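Local coordinates for mitogen activated protein kinase, putative (Leishmania donovani, PDB 4QNY) that probably phosphorylates protein substrates on serine or threonine as a mitogen-activated protein kinase, using ATP and magnesium, at residues Glu57-Val62 with Glu96-Phe101; Leu75-Asp80 with Ala325-Asp330; Met188-Ala193 with Val232-Lys237. All coordinates share one frame; numbering follows the deposited sequence.

How the interactions relate
Interactions 1 and 2 both adjoin helix 62-77, one just ahead of its start and the other at its C-terminal end, with centres about 24 Å apart. Interaction 1 is largely buried and chiefly aromatic, three phenylalanines of the N-lobe meeting edge and face. Interaction 2 is partly exposed and pairs a histidine with a phenylalanine of the C-terminal extension, adding a backbone carbonyl at the imidazole edge. Interaction 3 lies in the C-lobe, on the other side of the chain's centre from interaction 2; there, in a partly buried contact, the amide of a buried glutamine touches backbone carbonyls and an arginine's methylenes, while its hydrogen bonds go to a third loop.

Interaction 1 of 3, residues Glu57-Val62 with Glu96-Phe101; sequences EIFEEV and ENFDHF
Phe59 turns one face of its ring to the edge of Phe98. The planes stand at 84°, the centroids are 5.2 Å apart, and the stack is edge-to-face but offset: Phe98 CE2 comes down near the rim, 3.3 Å from Phe59 CZ. The opposite face of Phe59 is covered by its own neighbour, Ile58, whose CG2 lies 4.1 Å above the plane and over the centre. Phe101 arrives differently. Its CD1 is 3.5 Å from Phe59 CZ, and the two rings meet rim to rim, with neither over the other's face. Phe98 is the centre of an inverse gamma turn, and its chi1 of -161° sets CG opposite the backbone N and swings the ring toward Phe59. On the outer side of the same loop, His100 ND1 donates a nearly straight bond of 2.9 Å to Asp99 OD2, on its syn side but 32° out of the carboxylate plane. The aromatic cluster joins the loop after strand 47-54 to the loop that leads into strand 101-106. Phe101 pairs through its backbone with Val54 and rests on Ile68 and Ile72 of helix 62-77, while Lys341 and Ile344 of helix 337-349 pack against Phe59.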
loop_
_atom_site.group_PDB
_atom_site.type_symbol
_atom_site.label_atom_id
_atom_site.label_comp_id
_atom_site.label_asym_id
_atom_site.label_seq_id
_atom_site.Cartn_x
_atom_site.Cartn_y
_atom_site.Cartn_z
ATOM N N GLU A 57 -18.732 -0.735 -11.310
ATOM C CA GLU A 57 -19.072 -1.331 -10.023
ATOM C C GLU A 57 -18.703 -0.413 -8.861
ATOM O O GLU A 57 -19.235 -0.548 -7.759
ATOM C CB GLU A 57 -18.381 -2.688 -9.870
ATOM C CG GLU A 57 -18.166 -3.435 -11.185
ATOM C CD GLU A 57 -19.457 -3.740 -11.933
ATOM O OE1 GLU A 57 -20.541 -3.724 -11.313
ATOM O OE2 GLU A 57 -19.382 -3.998 -13.153
ATOM N N ILE A 58 -17.794 0.523 -9.115
ATOM C CA ILE A 58 -17.409 1.513 -8.115
ATOM C C ILE A 58 -18.557 2.492 -7.865
ATOM O O ILE A 58 -18.798 2.909 -6.729
ATOM C CB ILE A 58 -16.132 2.276 -8.550
ATOM C CG1 ILE A 58 -14.885 1.472 -8.179
ATOM C CG2 ILE A 58 -16.059 3.652 -7.905
ATOM C CD1 ILE A 58 -14.696 1.291 -6.687
ATOM N N PHE A 59 -19.283 2.830 -8.926
ATOM C CA PHE A 59 -20.365 3.807 -8.833
ATOM C C PHE A 59 -21.722 3.167 -8.551
ATOM O O PHE A 59 -22.763 3.794 -8.747
ATOM C CB PHE A 59 -20.433 4.633 -10.117
ATOM C CG PHE A 59 -19.188 5.420 -10.385
ATOM C CD1 PHE A 59 -18.957 6.615 -9.726
ATOM C CD2 PHE A 59 -18.239 4.957 -11.282
ATOM C CE1 PHE A 59 -17.807 7.339 -9.964
ATOM C CE2 PHE A 59 -17.088 5.677 -11.523
ATOM C CZ PHE A 59 -16.870 6.868 -10.860
ATOM N N GLU A 60 -21.706 1.919 -8.093
ATOM C CA GLU A 60 -22.931 1.245 -7.679
ATOM C C GLU A 60 -23.119 1.391 -6.173
ATOM O O GLU A 60 -24.244 1.392 -5.672
ATOM C CB GLU A 60 -22.900 -0.232 -8.073
ATOM N N GLU A 61 -22.005 1.515 -5.460
ATOM C CA GLU A 61 -22.025 1.706 -4.016
ATOM C C GLU A 61 -21.422 3.058 -3.646
ATOM O O GLU A 61 -20.421 3.479 -4.228
ATOM C CB GLU A 61 -21.267 0.579 -3.312
ATOM N N VAL A 62 -22.037 3.733 -2.682
ATOM C CA VAL A 62 -21.572 5.048 -2.253
ATOM C C VAL A 62 -20.221 4.946 -1.549
ATOM O O VAL A 62 -19.360 5.811 -1.709
ATOM C CB VAL A 62 -22.589 5.723 -1.314
ATOM C CG1 VAL A 62 -22.185 7.163 -1.039
ATOM C CG2 VAL A 62 -23.982 5.669 -1.921
ATOM N N GLU A 96 -24.754 11.428 -18.068
ATOM C CA GLU A 96 -25.529 10.258 -18.463
ATOM C C GLU A 96 -24.618 9.128 -18.937
ATOM O O GLU A 96 -25.032 7.970 -19.005
ATOM C CB GLU A 96 -26.529 10.623 -19.563
ATOM N N ASN A 97 -23.376 9.473 -19.264
ATOM C CA ASN A 97 -22.395 8.490 -19.709
ATOM C C ASN A 97 -21.368 8.163 -18.629
ATOM O O ASN A 97 -20.558 7.251 -18.789
ATOM C CB ASN A 97 -21.673 8.984 -20.967
ATOM C CG ASN A 97 -22.610 9.160 -22.147
ATOM O OD1 ASN A 97 -23.611 8.457 -22.272
ATOM N ND2 ASN A 97 -22.283 10.102 -23.026
ATOM N N PHE A 98 -21.406 8.908 -17.528
ATOM C CA PHE A 98 -20.427 8.726 -16.461
ATOM C C PHE A 98 -20.680 7.430 -15.696
ATOM O O PHE A 98 -21.340 7.427 -14.655
ATOM C CB PHE A 98 -20.443 9.924 -15.501
ATOM C CG PHE A 98 -19.194 10.052 -14.660
ATOM C CD1 PHE A 98 -18.426 11.203 -14.716
ATOM C CD2 PHE A 98 -18.792 9.031 -13.815
ATOM C CE1 PHE A 98 -17.280 11.327 -13.950
ATOM C CE2 PHE A 98 -17.650 9.151 -13.053
ATOM C CZ PHE A 98 -16.894 10.299 -13.117
ATOM N N ASP A 99 -20.138 6.333 -16.211
ATOM C CA ASP A 99 -20.180 5.055 -15.516
ATOM C C ASP A 99 -18.768 4.489 -15.411
ATOM O O ASP A 99 -18.573 3.327 -15.060
ATOM C CB ASP A 99 -21.109 4.073 -16.233
ATOM C CG ASP A 99 -20.645 3.746 -17.640
ATOM O OD1 ASP A 99 -21.110 2.731 -18.197
ATOM O OD2 ASP A 99 -19.817 4.504 -18.190
ATOM N N HIS A 100 -17.791 5.336 -15.723
ATOM C CA HIS A 100 -16.380 4.963 -15.699
ATOM C C HIS A 100 -15.513 6.208 -15.842
ATOM O O HIS A 100 -15.986 7.246 -16.300
ATOM C CB HIS A 100 -16.056 3.981 -16.824
ATOM C CG HIS A 100 -15.936 4.631 -18.167
ATOM N ND1 HIS A 100 -17.031 4.990 -18.922
ATOM C CD2 HIS A 100 -14.848 5.002 -18.883
ATOM C CE1 HIS A 100 -16.624 5.546 -20.049
ATOM N NE2 HIS A 100 -15.304 5.567 -20.049
ATOM N N PHE A 101 -14.244 6.099 -15.459
ATOM C CA PHE A 101 -13.281 7.173 -15.692
ATOM C C PHE A 101 -11.853 6.663 -15.514
ATOM O O PHE A 101 -11.634 5.586 -14.957
ATOM C CB PHE A 101 -13.553 8.366 -14.766
ATOM C CG PHE A 101 -13.070 8.176 -13.359
ATOM C CD1 PHE A 101 -13.831 7.478 -12.438
ATOM C CD2 PHE A 101 -11.864 8.721 -12.948
ATOM C CE1 PHE A 101 -13.394 7.312 -11.140
ATOM C CE2 PHE A 101 -11.421 8.557 -11.654
ATOM C CZ PHE A 101 -12.187 7.853 -10.748
#

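Interaction 2 of 3, residues Leu75-Asp80 with Ala325-Asp330; sequences LAHFND and ALFRFD
His77 and Phe327 meet where the C-terminal extension of the MAP kinase fold passes the end of helix 62-77, the C-helix of the N-lobe. Phe327 presents its edge to the face of the imidazole, a T-shaped pair with planes at 89° and centroids 5.3 Å apart. The leading atom is Phe327 CD1, 3.7 Å from His77 CG and displaced toward that rim of the ring. Phe327 CB fills in beside it, 4.0 Å from the imidazole centroid and only 15° off the ring normal, a CH-pi contact. At the far edge of the imidazole, near its plane, lies the carbonyl of Ala325, with O 3.2 Å from His77 CE1. A chi1 of 179° carries the His77 ring away from its own backbone N and out to the extension. In MAP kinases this extension runs from the C-lobe back over the N-lobe, and here the backbone of Phe327 is hydrogen-bonded to that of Ala144, just past helix 124-143, while its side chain touches Lys73 and Leu74 of the C-helix. The aromatic contacts continue on both sides. His77 ND1 stands 3.7 Å above the centre of the Phe78 ring, which is itself lodged against Ile140 and Ile141. Phe327 CD2 is placed 3.4 Å above the centre of the Phe329 ring. Two residues before His77, Leu75 touches Phe169 of the DFG motif, whose aspartate, Asp168, binds magnesium.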
loop_
_atom_site.group_PDB
_atom_site.type_symbol
_atom_site.label_atom_id
_atom_site.label_comp_id
_atom_site.label_asym_id
_atom_site.label_seq_id
_atom_site.Cartn_x
_atom_site.Cartn_y
_atom_site.Cartn_z
ATOM N N LEU A 75 -3.645 11.534 -4.355
ATOM C CA LEU A 75 -2.637 11.507 -5.411
ATOM C C LEU A 75 -2.274 12.918 -5.862
ATOM O O LEU A 75 -1.108 13.217 -6.122
ATOM C CB LEU A 75 -3.127 10.682 -6.603
ATOM C CG LEU A 75 -3.129 9.163 -6.423
ATOM C CD1 LEU A 75 -3.822 8.484 -7.594
ATOM C CD2 LEU A 75 -1.709 8.641 -6.263
ATOM N N ALA A 76 -3.278 13.784 -5.946
ATOM C CA ALA A 76 -3.057 15.174 -6.321
ATOM C C ALA A 76 -2.462 15.962 -5.159
ATOM O O ALA A 76 -1.780 16.969 -5.361
ATOM C CB ALA A 76 -4.358 15.812 -6.782
ATOM N N HIS A 77 -2.722 15.493 -3.943
ATOM C CA HIS A 77 -2.255 16.171 -2.738
ATOM C C HIS A 77 -0.742 16.077 -2.575
ATOM O O HIS A 77 -0.102 17.015 -2.103
ATOM C CB HIS A 77 -2.948 15.592 -1.502
ATOM C CG HIS A 77 -2.507 16.213 -0.214
ATOM N ND1 HIS A 77 -1.517 15.668 0.575
ATOM C CD2 HIS A 77 -2.920 17.334 0.423
ATOM C CE1 HIS A 77 -1.340 16.426 1.642
ATOM N NE2 HIS A 77 -2.180 17.444 1.575
ATOM N N PHE A 78 -0.174 14.941 -2.967
ATOM C CA PHE A 78 1.256 14.710 -2.799
ATOM C C PHE A 78 2.057 15.057 -4.049
ATOM O O PHE A 78 1.632 14.788 -5.172
ATOM C CB PHE A 78 1.519 13.252 -2.409
ATOM C CG PHE A 78 0.965 12.874 -1.066
ATOM C CD1 PHE A 78 1.510 13.396 0.096
ATOM C CD2 PHE A 78 -0.094 11.989 -0.963
ATOM C CE1 PHE A 78 1.003 13.048 1.333
ATOM C CE2 PHE A 78 -0.605 11.637 0.271
ATOM C CZ PHE A 78 -0.055 12.166 1.420
ATOM N N ASN A 79 3.221 15.662 -3.837
ATOM C CA ASN A 79 4.156 15.949 -4.916
ATOM C C ASN A 79 5.563 15.556 -4.485
ATOM O O ASN A 79 6.378 16.408 -4.128
ATOM C CB ASN A 79 4.103 17.427 -5.304
ATOM C CG ASN A 79 4.880 17.725 -6.573
ATOM O OD1 ASN A 79 4.959 16.893 -7.477
ATOM N ND2 ASN A 79 5.458 18.918 -6.646
ATOM N N ASP A 80 5.836 14.256 -4.511
ATOM C CA ASP A 80 7.090 13.724 -3.995
ATOM C C ASP A 80 7.611 12.603 -4.886
ATOM O O ASP A 80 6.839 11.949 -5.587
ATOM C CB ASP A 80 6.896 13.228 -2.559
ATOM C CG ASP A 80 8.203 12.881 -1.880
ATOM O OD1 ASP A 80 8.883 13.807 -1.390
ATOM O OD2 ASP A 80 8.545 11.681 -1.828
ATOM N N ALA A 325 1.834 19.421 4.151
ATOM C CA ALA A 325 0.569 20.049 4.513
ATOM C C ALA A 325 -0.470 18.999 4.891
ATOM O O ALA A 325 -0.460 17.884 4.369
ATOM C CB ALA A 325 0.058 20.912 3.371
ATOM N N LEU A 326 -1.367 19.364 5.801
ATOM C CA LEU A 326 -2.394 18.447 6.277
ATOM C C LEU A 326 -3.473 18.218 5.223
ATOM O O LEU A 326 -4.049 19.168 4.695
ATOM C CB LEU A 326 -3.031 18.978 7.562
ATOM C CG LEU A 326 -3.933 18.009 8.327
ATOM C CD1 LEU A 326 -3.173 17.366 9.478
ATOM C CD2 LEU A 326 -5.186 18.711 8.829
ATOM N N PHE A 327 -3.738 16.951 4.920
ATOM C CA PHE A 327 -4.813 16.594 4.002
ATOM C C PHE A 327 -6.162 16.775 4.689
ATOM O O PHE A 327 -6.385 16.250 5.780
ATOM C CB PHE A 327 -4.648 15.152 3.515
ATOM C CG PHE A 327 -5.722 14.701 2.564
ATOM C CD1 PHE A 327 -5.652 15.016 1.217
ATOM C CD2 PHE A 327 -6.795 13.950 3.015
ATOM C CE1 PHE A 327 -6.635 14.598 0.340
ATOM C CE2 PHE A 327 -7.782 13.529 2.144
ATOM C CZ PHE A 327 -7.702 13.854 0.805
ATOM N N ARG A 328 -7.059 17.524 4.056
ATOM C CA ARG A 328 -8.370 17.780 4.647
ATOM C C ARG A 328 -9.417 16.780 4.164
ATOM O O ARG A 328 -9.722 16.707 2.973
ATOM C CB ARG A 328 -8.829 19.207 4.344
ATOM C CG ARG A 328 -10.222 19.521 4.869
ATOM C CD ARG A 328 -10.559 20.994 4.728
ATOM N NE ARG A 328 -9.648 21.681 3.819
ATOM C CZ ARG A 328 -9.799 22.940 3.421
ATOM N NH1 ARG A 328 -10.833 23.652 3.849
ATOM N NH2 ARG A 328 -8.920 23.486 2.592
ATOM N N PHE A 329 -9.966 16.018 5.106
ATOM C CA PHE A 329 -10.988 15.021 4.807
ATOM C C PHE A 329 -12.395 15.603 4.890
ATOM O O PHE A 329 -12.826 16.042 5.955
ATOM C CB PHE A 329 -10.884 13.835 5.771
ATOM C CG PHE A 329 -9.564 13.118 5.728
ATOM C CD1 PHE A 329 -9.394 11.996 4.933
ATOM C CD2 PHE A 329 -8.499 13.551 6.502
ATOM C CE1 PHE A 329 -8.183 11.328 4.899
ATOM C CE2 PHE A 329 -7.286 12.888 6.472
ATOM C CZ PHE A 329 -7.128 11.775 5.671
ATOM N N ASP A 330 -13.108 15.598 3.767
ATOM C CA ASP A 330 -14.519 15.975 3.743
ATOM C C ASP A 330 -15.235 15.322 2.566
ATOM O O ASP A 330 -15.479 14.116 2.568
ATOM C CB ASP A 330 -14.687 17.496 3.680
ATOM C CG ASP A 330 -14.643 18.146 5.049
ATOM O OD1 ASP A 330 -15.600 17.954 5.831
ATOM O OD2 ASP A 330 -13.654 18.850 5.345
#

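Interaction 3 of 3, residues Met188-Ala193 with Val232-Lys237; sequences MRWYRA and VNQLDK
Gln234 lays its amide against the backbone carbonyl of Arg189 without hydrogen-bonding to it. Arg189 O is 3.4 Å from Gln234 CD, so the carbonyl oxygen meets the amide carbon. OE1 of Gln234 lies alongside the methylenes of Arg189, 3.4 Å from its CG, and the two side chains run past one another, pointing opposite ways. Trp190 adds its indole edge: CD1 is 3.8 Å from Gln234 OE1, with ring and amide planes only 22° apart. The glutamine reaches this spot because its chain leaves helix 231-242 extended at chi1 and then bends at chi2 (66°). Arg189 O is also engaged within its own segment, accepting a hydrogen bond from Arg192 N (3.2 Å from Arg189 O) to close a type I beta turn, and Met188 SD sits 3.3 Å above the Trp190 ring, toward its rim. Farther out, the polar ends find partners in neighbouring loops. Gln234 NE2 donates to Phe226 O, OE1 has a weak bond from Gly228 N, and Trp190 NE1 donates to Gly228 O. Arg189 NH2 and Arg192 NH1 donate to the carbonyls of Asp184 and Thr183, in the Thr-Asp-Tyr motif of the activation segment. The segment 188-193 covers much of the P+1 loop and runs into the Ala-Pro-Glu motif, which begins at Ala193. Across this contact the amide offers van der Waals and dipolar contact, while its hydrogen bonds, one of them weak, go to the backbone of 226-228; helix 231-242 and the P+1 loop are thereby coupled through that shared third loop.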
loop_
_atom_site.group_PDB
_atom_site.type_symbol
_atom_site.label_atom_id
_atom_site.label_comp_id
_atom_site.label_asym_id
_atom_site.label_seq_id
_atom_site.Cartn_x
_atom_site.Cartn_y
_atom_site.Cartn_z
ATOM N N MET A 188 -6.158 -10.595 0.248
ATOM C CA MET A 188 -4.810 -10.478 0.794
ATOM C C MET A 188 -4.826 -9.859 2.189
ATOM O O MET A 188 -4.945 -8.642 2.333
ATOM C CB MET A 188 -3.928 -9.645 -0.140
ATOM C CG MET A 188 -2.482 -9.525 0.307
ATOM S SD MET A 188 -1.659 -11.124 0.421
ATOM C CE MET A 188 -1.878 -11.740 -1.247
ATOM N N ARG A 189 -4.705 -10.703 3.211
ATOM C CA ARG A 189 -4.711 -10.245 4.598
ATOM C C ARG A 189 -3.352 -10.455 5.262
ATOM O O ARG A 189 -3.182 -10.190 6.453
ATOM C CB ARG A 189 -5.792 -10.973 5.399
ATOM C CG ARG A 189 -5.418 -12.403 5.769
ATOM C CD ARG A 189 -6.483 -13.074 6.623
ATOM N NE ARG A 189 -7.659 -13.449 5.843
ATOM C CZ ARG A 189 -8.891 -13.018 6.092
ATOM N NH1 ARG A 189 -9.116 -12.196 7.108
ATOM N NH2 ARG A 189 -9.900 -13.413 5.326
ATOM N N TRP A 190 -2.384 -10.923 4.481
ATOM C CA TRP A 190 -1.089 -11.345 5.009
ATOM C C TRP A 190 -0.240 -10.200 5.560
ATOM O O TRP A 190 0.781 -10.438 6.204
ATOM C CB TRP A 190 -0.300 -12.078 3.922
ATOM C CG TRP A 190 -0.958 -13.336 3.444
ATOM C CD1 TRP A 190 -2.022 -13.975 4.014
ATOM C CD2 TRP A 190 -0.597 -14.107 2.293
ATOM N NE1 TRP A 190 -2.343 -15.097 3.289
ATOM C CE2 TRP A 190 -1.484 -15.200 2.227
ATOM C CE3 TRP A 190 0.389 -13.978 1.310
ATOM C CZ2 TRP A 190 -1.413 -16.158 1.219
ATOM C CZ3 TRP A 190 0.458 -14.931 0.310
ATOM C CH2 TRP A 190 -0.437 -16.007 0.272
ATOM N N TYR A 191 -0.660 -8.966 5.312
ATOM C CA TYR A 191 0.139 -7.808 5.692
ATOM C C TYR A 191 -0.579 -6.928 6.707
ATOM O O TYR A 191 -0.172 -5.796 6.963
ATOM C CB TYR A 191 0.514 -7.006 4.444
ATOM C CG TYR A 191 1.273 -7.841 3.439
ATOM C CD1 TYR A 191 2.653 -7.959 3.511
ATOM C CD2 TYR A 191 0.606 -8.534 2.436
ATOM C CE1 TYR A 191 3.351 -8.732 2.606
ATOM C CE2 TYR A 191 1.296 -9.311 1.525
ATOM C CZ TYR A 191 2.669 -9.407 1.614
ATOM O OH TYR A 191 3.364 -10.176 0.709
ATOM N N ARG A 192 -1.644 -7.465 7.292
ATOM C CA ARG A 192 -2.395 -6.759 8.321
ATOM C C ARG A 192 -1.706 -6.852 9.679
ATOM O O ARG A 192 -1.350 -7.939 10.134
ATOM C CB ARG A 192 -3.818 -7.310 8.414
ATOM C CG ARG A 192 -4.675 -7.000 7.200
ATOM C CD ARG A 192 -6.040 -7.654 7.299
ATOM N NE ARG A 192 -7.024 -6.969 6.470
ATOM C CZ ARG A 192 -8.300 -7.327 6.369
ATOM N NH1 ARG A 192 -8.756 -8.370 7.050
ATOM N NH2 ARG A 192 -9.122 -6.634 5.594
ATOM N N ALA A 193 -1.519 -5.699 10.316
ATOM C CA ALA A 193 -0.922 -5.626 11.644
ATOM C C ALA A 193 -1.780 -6.371 12.666
ATOM O O ALA A 193 -2.993 -6.479 12.493
ATOM C CB ALA A 193 -0.738 -4.169 12.052
ATOM N N VAL A 232 -8.529 -15.366 12.473
ATOM C CA VAL A 232 -7.928 -16.090 13.588
ATOM C C VAL A 232 -6.647 -16.789 13.147
ATOM O O VAL A 232 -5.638 -16.762 13.854
ATOM C CB VAL A 232 -8.904 -17.125 14.184
ATOM C CG1 VAL A 232 -8.201 -17.997 15.217
ATOM C CG2 VAL A 232 -10.102 -16.422 14.801
ATOM N N ASN A 233 -6.686 -17.396 11.965
ATOM C CA ASN A 233 -5.518 -18.072 11.416
ATOM C C ASN A 233 -4.379 -17.095 11.136
ATOM O O ASN A 233 -3.205 -17.458 11.219
ATOM C CB ASN A 233 -5.888 -18.827 10.139
ATOM C CG ASN A 233 -4.752 -19.688 9.620
ATOM O OD1 ASN A 233 -4.290 -19.513 8.492
ATOM N ND2 ASN A 233 -4.292 -20.620 10.446
ATOM N N GLN A 234 -4.732 -15.855 10.807
ATOM C CA GLN A 234 -3.737 -14.812 10.584
ATOM C C GLN A 234 -2.997 -14.503 11.880
ATOM O O GLN A 234 -1.777 -14.333 11.884
ATOM C CB GLN A 234 -4.394 -13.545 10.029
ATOM C CG GLN A 234 -3.425 -12.403 9.756
ATOM C CD GLN A 234 -2.453 -12.711 8.634
ATOM O OE1 GLN A 234 -2.772 -13.455 7.707
ATOM N NE2 GLN A 234 -1.258 -12.139 8.715
ATOM N N LEU A 235 -3.742 -14.437 12.979
ATOM C CA LEU A 235 -3.149 -14.197 14.290
ATOM C C LEU A 235 -2.239 -15.353 14.689
ATOM O O LEU A 235 -1.174 -15.142 15.268
ATOM C CB LEU A 235 -4.236 -13.992 15.347
ATOM C CG LEU A 235 -3.730 -13.703 16.762
ATOM C CD1 LEU A 235 -2.931 -12.409 16.793
ATOM C CD2 LEU A 235 -4.882 -13.649 17.754
ATOM N N ASP A 236 -2.664 -16.572 14.374
ATOM C CA ASP A 236 -1.867 -17.758 14.664
ATOM C C ASP A 236 -0.539 -17.722 13.915
ATOM O O ASP A 236 0.509 -18.024 14.483
ATOM C CB ASP A 236 -2.640 -19.030 14.305
ATOM C CG ASP A 236 -3.773 -19.317 15.272
ATOM O OD1 ASP A 236 -3.629 -19.002 16.472
ATOM O OD2 ASP A 236 -4.807 -19.862 14.833
ATOM N N LYS A 237 -0.591 -17.342 12.640
ATOM C CA LYS A 237 0.603 -17.276 11.803
ATOM C C LYS A 237 1.580 -16.213 12.292
ATOM O O LYS A 237 2.795 -16.396 12.223
ATOM C CB LYS A 237 0.221 -17.003 10.346
ATOM C CG LYS A 237 -0.439 -18.179 9.647
ATOM C CD LYS A 237 0.542 -19.323 9.458
ATOM C CE LYS A 237 -0.144 -20.551 8.882
ATOM N NZ LYS A 237 -0.849 -20.250 7.605
#